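Local coordinates for conjugal transfer protein TRWB (Escherichia coli, PDB 1E9R) that acts as a coupling protein in bacterial conjugation and, as a hexameric P-loop NTPase resembling ring helicases and F1-ATPase, probably helps to pump DNA during transfer, at residues K15-G20 against H363-D368; I103-Y108 against G241-T246; K113-F118 against G227-R232. All blocks are in the same frame, centred on the assembly; numbering follows the deposited sequence.

Interaction 1: K15-G20 against H363-D368; sequences KRFLRG and HEVERD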
loop_
_atom_site.group_PDB
_atom_site.type_symbol
_atom_site.label_atom_id
_atom_site.label_comp_id
_atom_site.label_asym_id
_atom_site.label_seq_id
_atom_site.Cartn_x
_atom_site.Cartn_y
_atom_site.Cartn_z
ATOM N N LYS B 15 40.149 5.108 -20.636
ATOM C CA LYS B 15 41.441 5.711 -20.370
ATOM C C LYS B 15 41.731 5.725 -18.881
ATOM O O LYS B 15 42.722 5.147 -18.438
ATOM C CB LYS B 15 41.471 7.147 -20.914
ATOM C CG LYS B 15 42.860 7.682 -21.278
ATOM C CD LYS B 15 42.778 9.141 -21.757
ATOM C CE LYS B 15 44.051 9.601 -22.480
ATOM N NZ LYS B 15 45.268 9.522 -21.623
ATOM N N ARG B 16 40.849 6.358 -18.109
ATOM C CA ARG B 16 41.049 6.487 -16.668
ATOM C C ARG B 16 39.858 6.171 -15.780
ATOM O O ARG B 16 38.744 6.611 -16.036
ATOM C CB ARG B 16 41.514 7.902 -16.356
ATOM C CG ARG B 16 41.514 8.272 -14.886
ATOM C CD ARG B 16 42.022 9.696 -14.731
ATOM N NE ARG B 16 43.377 9.760 -15.265
ATOM C CZ ARG B 16 43.901 10.755 -15.976
ATOM N NH1 ARG B 16 43.192 11.837 -16.280
ATOM N NH2 ARG B 16 45.158 10.652 -16.391
ATOM N N PHE B 17 40.119 5.421 -14.716
ATOM C CA PHE B 17 39.090 5.057 -13.754
ATOM C C PHE B 17 39.040 6.169 -12.718
ATOM O O PHE B 17 40.071 6.557 -12.179
ATOM C CB PHE B 17 39.438 3.728 -13.080
ATOM C CG PHE B 17 38.588 3.411 -11.884
ATOM C CD1 PHE B 17 38.887 3.954 -10.637
ATOM C CD2 PHE B 17 37.460 2.604 -12.006
ATOM C CE1 PHE B 17 38.068 3.698 -9.527
ATOM C CE2 PHE B 17 36.641 2.347 -10.906
ATOM C CZ PHE B 17 36.949 2.899 -9.664
ATOM N N LEU B 18 37.846 6.683 -12.438
ATOM C CA LEU B 18 37.694 7.763 -11.472
ATOM C C LEU B 18 37.186 7.320 -10.109
ATOM O O LEU B 18 37.864 7.486 -9.106
ATOM C CB LEU B 18 36.759 8.839 -12.028
ATOM C CG LEU B 18 37.327 9.661 -13.180
ATOM C CD1 LEU B 18 36.260 10.567 -13.785
ATOM C CD2 LEU B 18 38.488 10.474 -12.642
ATOM N N ARG B 19 35.986 6.759 -10.063
ATOM C CA ARG B 19 35.412 6.337 -8.785
ATOM C C ARG B 19 34.386 5.226 -8.950
ATOM O O ARG B 19 33.938 4.938 -10.060
ATOM C CB ARG B 19 34.759 7.542 -8.086
ATOM C CG ARG B 19 34.478 8.705 -9.026
ATOM C CD ARG B 19 33.027 9.152 -9.068
ATOM N NE ARG B 19 32.592 9.849 -7.863
ATOM C CZ ARG B 19 31.709 10.851 -7.841
ATOM N NH1 ARG B 19 31.156 11.305 -8.961
ATOM N NH2 ARG B 19 31.359 11.389 -6.681
ATOM N N GLY B 20 34.008 4.607 -7.837
ATOM C CA GLY B 20 33.021 3.544 -7.895
ATOM C C GLY B 20 33.576 2.135 -7.749
ATOM O O GLY B 20 34.583 1.906 -7.064
ATOM N N HIS B 363 30.593 2.730 -11.965
ATOM C CA HIS B 363 31.901 3.356 -11.853
ATOM C C HIS B 363 31.858 4.619 -12.713
ATOM O O HIS B 363 31.043 4.716 -13.628
ATOM C CB HIS B 363 33.030 2.393 -12.308
ATOM C CG HIS B 363 32.977 1.989 -13.754
ATOM N ND1 HIS B 363 33.697 0.922 -14.247
ATOM C CD2 HIS B 363 32.331 2.525 -14.818
ATOM C CE1 HIS B 363 33.500 0.819 -15.551
ATOM N NE2 HIS B 363 32.675 1.782 -15.923
ATOM N N GLU B 364 32.673 5.612 -12.379
ATOM C CA GLU B 364 32.729 6.806 -13.200
ATOM C C GLU B 364 34.072 6.632 -13.896
ATOM O O GLU B 364 35.069 6.282 -13.265
ATOM C CB GLU B 364 32.675 8.073 -12.361
ATOM C CG GLU B 364 32.381 9.284 -13.212
ATOM C CD GLU B 364 31.854 10.434 -12.414
ATOM O OE1 GLU B 364 32.530 10.833 -11.448
ATOM O OE2 GLU B 364 30.762 10.940 -12.756
ATOM N N VAL B 365 34.089 6.884 -15.197
ATOM C CA VAL B 365 35.264 6.639 -16.013
ATOM C C VAL B 365 35.468 7.686 -17.121
ATOM O O VAL B 365 34.521 8.355 -17.517
ATOM C CB VAL B 365 35.079 5.207 -16.616
ATOM C CG1 VAL B 365 35.658 5.117 -17.977
ATOM C CG2 VAL B 365 35.660 4.163 -15.677
ATOM N N GLU B 366 36.706 7.836 -17.604
ATOM C CA GLU B 366 37.006 8.770 -18.702
ATOM C C GLU B 366 37.414 7.946 -19.915
ATOM O O GLU B 366 38.249 7.043 -19.802
ATOM C CB GLU B 366 38.143 9.728 -18.339
ATOM C CG GLU B 366 37.842 10.607 -17.149
ATOM C CD GLU B 366 38.901 11.662 -16.908
ATOM O OE1 GLU B 366 40.105 11.336 -17.002
ATOM O OE2 GLU B 366 38.528 12.816 -16.607
ATOM N N ARG B 367 36.829 8.257 -21.070
ATOM C CA ARG B 367 37.115 7.529 -22.306
ATOM C C ARG B 367 37.462 8.409 -23.506
ATOM O O ARG B 367 37.013 9.548 -23.606
ATOM C CB ARG B 367 35.917 6.662 -22.678
ATOM C CG ARG B 367 36.170 5.186 -22.583
ATOM C CD ARG B 367 35.101 4.442 -23.329
ATOM N NE ARG B 367 33.795 4.606 -22.706
ATOM C CZ ARG B 367 33.359 3.895 -21.669
ATOM N NH1 ARG B 367 34.119 2.954 -21.118
ATOM N NH2 ARG B 367 32.146 4.124 -21.186
ATOM N N ASP B 368 38.256 7.863 -24.423
ATOM C CA ASP B 368 38.635 8.585 -25.631
ATOM C C ASP B 368 37.454 8.525 -26.572
ATOM O O ASP B 368 36.957 7.443 -26.872
ATOM C CB ASP B 368 39.851 7.931 -26.292
ATOM C CG ASP B 368 41.162 8.321 -25.622
ATOM O OD1 ASP B 368 41.155 9.273 -24.811
ATOM O OD2 ASP B 368 42.202 7.685 -25.913
#

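Interaction 2: I103-Y108 against G241-T246; sequences IILNPY and GNLFIT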
loop_
_atom_site.group_PDB
_atom_site.type_symbol
_atom_site.label_atom_id
_atom_site.label_comp_id
_atom_site.label_asym_id
_atom_site.label_seq_id
_atom_site.Cartn_x
_atom_site.Cartn_y
_atom_site.Cartn_z
ATOM N N ILE B 103 28.630 -34.798 14.601
ATOM C CA ILE B 103 27.237 -34.911 15.026
ATOM C C ILE B 103 26.227 -34.827 13.881
ATOM O O ILE B 103 26.475 -34.176 12.863
ATOM C CB ILE B 103 26.893 -33.784 16.022
ATOM C CG1 ILE B 103 27.928 -33.729 17.137
ATOM C CG2 ILE B 103 25.528 -34.012 16.613
ATOM C CD1 ILE B 103 27.980 -34.979 17.970
ATOM N N ILE B 104 25.088 -35.491 14.062
ATOM C CA ILE B 104 24.005 -35.468 13.085
ATOM C C ILE B 104 22.691 -35.188 13.809
ATOM O O ILE B 104 22.414 -35.758 14.867
ATOM C CB ILE B 104 23.830 -36.814 12.337
ATOM C CG1 ILE B 104 25.041 -37.102 11.455
ATOM C CG2 ILE B 104 22.585 -36.764 11.473
ATOM C CD1 ILE B 104 24.946 -38.422 10.704
ATOM N N LEU B 105 21.899 -34.286 13.247
ATOM C CA LEU B 105 20.591 -33.968 13.790
ATOM C C LEU B 105 19.626 -34.133 12.638
ATOM O O LEU B 105 19.607 -33.339 11.698
ATOM C CB LEU B 105 20.532 -32.544 14.333
ATOM C CG LEU B 105 21.090 -32.375 15.746
ATOM C CD1 LEU B 105 20.846 -30.955 16.205
ATOM C CD2 LEU B 105 20.421 -33.360 16.701
ATOM N N ASN B 106 18.849 -35.204 12.710
ATOM C CA ASN B 106 17.872 -35.555 11.697
ATOM C C ASN B 106 17.003 -36.583 12.398
ATOM O O ASN B 106 17.451 -37.704 12.634
ATOM C CB ASN B 106 18.569 -36.203 10.504
ATOM C CG ASN B 106 17.602 -36.602 9.412
ATOM O OD1 ASN B 106 16.439 -36.904 9.675
ATOM N ND2 ASN B 106 18.083 -36.625 8.174
ATOM N N PRO B 107 15.751 -36.221 12.743
ATOM C CA PRO B 107 14.836 -37.140 13.435
ATOM C C PRO B 107 14.639 -38.532 12.827
ATOM O O PRO B 107 14.277 -39.471 13.541
ATOM C CB PRO B 107 13.531 -36.335 13.519
ATOM C CG PRO B 107 13.609 -35.414 12.358
ATOM C CD PRO B 107 15.051 -34.976 12.373
ATOM N N TYR B 108 14.900 -38.672 11.528
ATOM C CA TYR B 108 14.711 -39.946 10.844
ATOM C C TYR B 108 15.995 -40.680 10.433
ATOM O O TYR B 108 15.963 -41.617 9.633
ATOM C CB TYR B 108 13.806 -39.733 9.626
ATOM C CG TYR B 108 12.467 -39.096 9.973
ATOM C CD1 TYR B 108 12.345 -37.713 10.172
ATOM C CD2 TYR B 108 11.319 -39.874 10.110
ATOM C CE1 TYR B 108 11.109 -37.125 10.496
ATOM C CE2 TYR B 108 10.083 -39.299 10.436
ATOM C CZ TYR B 108 9.987 -37.931 10.626
ATOM O OH TYR B 108 8.766 -37.387 10.954
ATOM N N GLY B 241 32.979 -32.030 17.309
ATOM C CA GLY B 241 33.286 -32.014 15.891
ATOM C C GLY B 241 32.487 -30.960 15.156
ATOM O O GLY B 241 32.423 -29.802 15.566
ATOM N N ASN B 242 31.883 -31.378 14.050
ATOM C CA ASN B 242 31.056 -30.511 13.241
ATOM C C ASN B 242 29.631 -31.042 13.343
ATOM O O ASN B 242 29.426 -32.216 13.638
ATOM C CB ASN B 242 31.525 -30.538 11.787
ATOM C CG ASN B 242 32.952 -30.058 11.632
ATOM O OD1 ASN B 242 33.371 -29.096 12.285
ATOM N ND2 ASN B 242 33.707 -30.717 10.757
ATOM N N LEU B 243 28.652 -30.176 13.104
ATOM C CA LEU B 243 27.255 -30.571 13.189
ATOM C C LEU B 243 26.580 -30.521 11.820
ATOM O O LEU B 243 26.613 -29.498 11.145
ATOM C CB LEU B 243 26.518 -29.644 14.156
ATOM C CG LEU B 243 25.275 -30.172 14.871
ATOM C CD1 LEU B 243 24.619 -29.025 15.604
ATOM C CD2 LEU B 243 24.307 -30.780 13.890
ATOM N N PHE B 244 25.977 -31.631 11.407
ATOM C CA PHE B 244 25.278 -31.668 10.130
ATOM C C PHE B 244 23.793 -31.810 10.372
ATOM O O PHE B 244 23.350 -32.823 10.920
ATOM C CB PHE B 244 25.712 -32.851 9.279
ATOM C CG PHE B 244 27.137 -32.810 8.874
ATOM C CD1 PHE B 244 28.139 -33.161 9.773
ATOM C CD2 PHE B 244 27.485 -32.437 7.583
ATOM C CE1 PHE B 244 29.477 -33.143 9.389
ATOM C CE2 PHE B 244 28.818 -32.414 7.185
ATOM C CZ PHE B 244 29.821 -32.770 8.091
ATOM N N ILE B 245 23.032 -30.790 9.980
ATOM C CA ILE B 245 21.578 -30.809 10.118
ATOM C C ILE B 245 21.061 -31.247 8.757
ATOM O O ILE B 245 21.005 -30.460 7.813
ATOM C CB ILE B 245 21.025 -29.417 10.473
ATOM C CG1 ILE B 245 21.522 -29.015 11.865
ATOM C CG2 ILE B 245 19.499 -29.428 10.420
ATOM C CD1 ILE B 245 21.146 -27.619 12.273
ATOM N N THR B 246 20.692 -32.515 8.667
ATOM C CA THR B 246 20.231 -33.086 7.414
ATOM C C THR B 246 18.749 -33.417 7.434
ATOM O O THR B 246 18.101 -33.367 8.483
ATOM C CB THR B 246 20.989 -34.388 7.114
ATOM O OG1 THR B 246 20.652 -35.363 8.114
ATOM C CG2 THR B 246 22.503 -34.154 7.133
#

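Interaction 3: K113-F118 against G227-R232; sequences KGWSFF and GDFSIR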
loop_
_atom_site.group_PDB
_atom_site.type_symbol
_atom_site.label_atom_id
_atom_site.label_comp_id
_atom_site.label_asym_id
_atom_site.label_seq_id
_atom_site.Cartn_x
_atom_site.Cartn_y
_atom_site.Cartn_z
ATOM N N LYS B 113 21.583 -37.628 17.053
ATOM C CA LYS B 113 21.747 -37.575 18.500
ATOM C C LYS B 113 20.332 -37.391 19.055
ATOM O O LYS B 113 19.408 -37.042 18.304
ATOM C CB LYS B 113 22.605 -36.378 18.901
ATOM C CG LYS B 113 23.952 -36.310 18.209
ATOM C CD LYS B 113 24.936 -37.313 18.769
ATOM C CE LYS B 113 25.201 -37.053 20.241
ATOM N NZ LYS B 113 26.188 -38.025 20.800
ATOM N N GLY B 114 20.156 -37.635 20.353
ATOM C CA GLY B 114 18.847 -37.466 20.968
ATOM C C GLY B 114 18.746 -36.032 21.439
ATOM O O GLY B 114 19.734 -35.499 21.942
ATOM N N TRP B 115 17.578 -35.400 21.301
ATOM C CA TRP B 115 17.466 -33.997 21.698
ATOM C C TRP B 115 16.042 -33.473 21.866
ATOM O O TRP B 115 15.095 -34.011 21.289
ATOM C CB TRP B 115 18.188 -33.137 20.646
ATOM C CG TRP B 115 18.111 -31.642 20.867
ATOM C CD1 TRP B 115 19.005 -30.862 21.548
ATOM C CD2 TRP B 115 17.090 -30.757 20.387
ATOM N NE1 TRP B 115 18.608 -29.545 21.516
ATOM C CE2 TRP B 115 17.434 -29.453 20.812
ATOM C CE3 TRP B 115 15.913 -30.938 19.640
ATOM C CZ2 TRP B 115 16.646 -28.333 20.512
ATOM C CZ3 TRP B 115 15.130 -29.827 19.345
ATOM C CH2 TRP B 115 15.504 -28.541 19.781
ATOM N N SER B 116 15.918 -32.410 22.660
ATOM C CA SER B 116 14.650 -31.713 22.901
ATOM C C SER B 116 15.141 -30.371 23.399
ATOM O O SER B 116 16.209 -30.308 24.000
ATOM C CB SER B 116 13.820 -32.374 24.000
ATOM O OG SER B 116 14.183 -31.876 25.284
ATOM N N PHE B 117 14.383 -29.304 23.179
ATOM C CA PHE B 117 14.850 -28.006 23.623
ATOM C C PHE B 117 15.094 -27.946 25.124
ATOM O O PHE B 117 15.778 -27.045 25.603
ATOM C CB PHE B 117 13.894 -26.891 23.181
ATOM C CG PHE B 117 12.657 -26.762 24.020
ATOM C CD1 PHE B 117 11.555 -27.564 23.788
ATOM C CD2 PHE B 117 12.592 -25.816 25.034
ATOM C CE1 PHE B 117 10.402 -27.422 24.559
ATOM C CE2 PHE B 117 11.447 -25.670 25.805
ATOM C CZ PHE B 117 10.352 -26.473 25.567
ATOM N N PHE B 118 14.558 -28.906 25.871
ATOM C CA PHE B 118 14.772 -28.915 27.316
ATOM C C PHE B 118 16.267 -28.944 27.641
ATOM O O PHE B 118 16.714 -28.358 28.630
ATOM C CB PHE B 118 14.099 -30.131 27.970
ATOM C CG PHE B 118 12.625 -29.963 28.212
ATOM C CD1 PHE B 118 12.169 -29.200 29.277
ATOM C CD2 PHE B 118 11.691 -30.563 27.373
ATOM C CE1 PHE B 118 10.793 -29.030 29.511
ATOM C CE2 PHE B 118 10.312 -30.403 27.596
ATOM C CZ PHE B 118 9.864 -29.633 28.670
ATOM N N GLY B 227 17.130 -37.687 23.792
ATOM C CA GLY B 227 18.466 -37.947 24.279
ATOM C C GLY B 227 18.876 -36.764 25.117
ATOM O O GLY B 227 18.042 -35.907 25.414
ATOM N N ASP B 228 20.147 -36.703 25.493
ATOM C CA ASP B 228 20.622 -35.600 26.315
ATOM C C ASP B 228 21.591 -34.678 25.589
ATOM O O ASP B 228 22.271 -33.866 26.225
ATOM C CB ASP B 228 21.259 -36.133 27.607
ATOM C CG ASP B 228 22.327 -37.182 27.343
ATOM O OD1 ASP B 228 22.677 -37.416 26.156
ATOM O OD2 ASP B 228 22.817 -37.776 28.329
ATOM N N PHE B 229 21.646 -34.790 24.265
ATOM C CA PHE B 229 22.537 -33.935 23.503
ATOM C C PHE B 229 22.130 -32.471 23.628
ATOM O O PHE B 229 20.958 -32.131 23.463
ATOM C CB PHE B 229 22.541 -34.325 22.031
ATOM C CG PHE B 229 23.396 -33.435 21.188
ATOM C CD1 PHE B 229 24.776 -33.422 21.353
ATOM C CD2 PHE B 229 22.827 -32.569 20.262
ATOM C CE1 PHE B 229 25.582 -32.553 20.609
ATOM C CE2 PHE B 229 23.630 -31.697 19.512
ATOM C CZ PHE B 229 25.007 -31.691 19.689
ATOM N N SER B 230 23.105 -31.615 23.934
ATOM C CA SER B 230 22.870 -30.178 24.079
ATOM C C SER B 230 23.725 -29.404 23.090
ATOM O O SER B 230 24.951 -29.503 23.115
ATOM C CB SER B 230 23.209 -29.707 25.493
ATOM O OG SER B 230 23.195 -28.291 25.570
ATOM N N ILE B 231 23.077 -28.638 22.215
ATOM C CA ILE B 231 23.798 -27.848 21.232
ATOM C C ILE B 231 24.704 -26.842 21.948
ATOM O O ILE B 231 25.807 -26.567 21.485
ATOM C CB ILE B 231 22.824 -27.104 20.298
ATOM C CG1 ILE B 231 22.046 -28.115 19.451
ATOM C CG2 ILE B 231 23.590 -26.141 19.402
ATOM C CD1 ILE B 231 20.940 -27.502 18.622
ATOM N N ARG B 232 24.244 -26.314 23.082
ATOM C CA ARG B 232 25.025 -25.350 23.855
ATOM C C ARG B 232 26.313 -25.985 24.353
ATOM O O ARG B 232 27.400 -25.414 24.221
ATOM C CB ARG B 232 24.230 -24.851 25.059
ATOM C CG ARG B 232 22.998 -24.084 24.694
ATOM C CD ARG B 232 22.331 -23.499 25.915
ATOM N NE ARG B 232 23.092 -22.408 26.503
ATOM C CZ ARG B 232 22.642 -21.656 27.499
ATOM N NH1 ARG B 232 21.440 -21.887 28.008
ATOM N NH2 ARG B 232 23.383 -20.667 27.981
#

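Interaction 1: K15-G20 against H363-D368
Strand 16-18 runs antiparallel to residues 363-368 of strand 362-368, axes 4.7 Å apart at their closest and 152° apart in direction. It is one outer strand of a three-stranded antiparallel sheet whose middle strand is 362-368. Two classic beta bulges interrupt the pairing. In the first, E366 O takes two amides, K15 N and R16 N, while R16 O receives E366 N at 2.8 Å. In the second, E364 O accepts L18 N and, weakly, R19 N. R19 O accepts E364 N at 2.7 Å. R16, R19, E364 and E366 face one side of the sheet. R19 bends at chi2 and chi3, so its CD and NH1 lie alongside the extended E364. Its NH1 forms a salt bridge with E364 OE1 (2.9 Å), which it meets from above the carboxylate plane. The other two guanidinium nitrogens bond a second subunit, NE by a salt bridge to E396 of that subunit and NH2 by a hydrogen bond to R390 O of the same one. An alanine here would remove the guanidinium and its bonds, and would probably loosen this sheet edge and the subunit interface. R16 NH1 also salt-bridges E366 OE1 at 3.2 Å, though this hydrogen bond is weak; the side chains lie side by side. L18 CD1 packs against E366 CG at 3.7 Å, and A12 of the second subunit covers L18. F17 and V365 occupy the other side, where V365 CG2 sits over the centre of the H363 ring. H363 NE2 bonds E389. At the far end G20 CA comes 4.1 Å from H363 CA.

Interaction 2: I103-Y108 against G241-T246
Backbone bonds link strands 103-105 and 243-246, which run parallel with axes 24° apart. I103 N gives a nearly straight bond to N242 O at 2.9 Å, almost along the C=O axis. I103 O then accepts F244 N, which lies above the carbonyl plane. L105 N bonds F244 O at 3.1 Å, in the carbonyl plane. The last rung, T246 N to L105 O, is weak. I104 O points away from strand 243-246 and accepts K113 N. N106 extends the ladder with its side chain. CG is anti to the backbone N, and ND2 donates to T246 OG1 (2.9 Å) close to the amide plane. Its OD1 accepts Y108 N at 3.0 Å, which makes an Asx turn. Both ends of the buried amide are thus engaged. N106 N bonds T112 OG1, and N242 OD1 accepts M84 N from the neighbouring strand. On one face, L105 CG meets L243 CD2 at 4.0 Å. W262 of helix 252-269 packs against L105 there, while helix 92-97 covers I104, F244 and T246 on the other face. This is the parallel edge of the central sheet of a P-loop NTPase, with helices packed on both faces.

Interaction 3: K113-F118 against G227-R232
G114 and G227 bring two loop segments together, with G114 C 3.3 Å from G227 N. A side chain on either glycine would collide with the other's backbone. Just beyond, F229 N donates to G114 O at 3.1 Å, from above the carbonyl plane. F229 makes the largest single contribution to the contact. Its CB lies 3.0 Å from G114 O and also touches K113 CB. CG stands anti to the backbone N (chi1 177°), which sends the ring across the K113 side chain. Ring atom CG rests against K113 CB at 3.8 Å, and CD1 meets K113 CE at the same distance. CD2 lies near K113 CB and, more loosely, W115 CD1. At the tip, CZ packs on I103 CG2. K113 bends at chi2 and chi3 and crosses the ring at about a right angle, with its CG over one face. I231 N lies over the opposite face, toward the rim. W115 approaches from the other end of the residue: its CD1 sits 3.0 Å from F229 O, which is at the edge of the indole, near its plane. W115 NE1 turns elsewhere and bonds E120 OE2, which also accepts I231 N. S230 is the N-cap of helix 231-236. The contact thus joins the loop after strand 103-105 to the start of helix 231-236. Helix 252-269 packs against W115 and I231, with W262 meeting the W115 indole edge-to-face, while helices 126-134 and 169-178 border F117.

Overall arrangement
From the N terminus, the chain first passes K15-G20, which pairs only much later with H363-D368. Interaction 1 therefore closes a long loop that contains both others. I103-Y108 comes next, soon followed by K113-F118. Their partners return in reverse order, G227-R232 before G241-T246, so interaction 3 nests inside interaction 2. These two have centres 12 Å apart and touch, with I103 CG2 packed on K113 CG at 3.2 Å. Together they tie an edge of the central sheet to the helical region beside it. Interaction 1 lies about 51 Å from interaction 2, centre to centre, across the chain's centre, in a small separate sheet at a subunit interface.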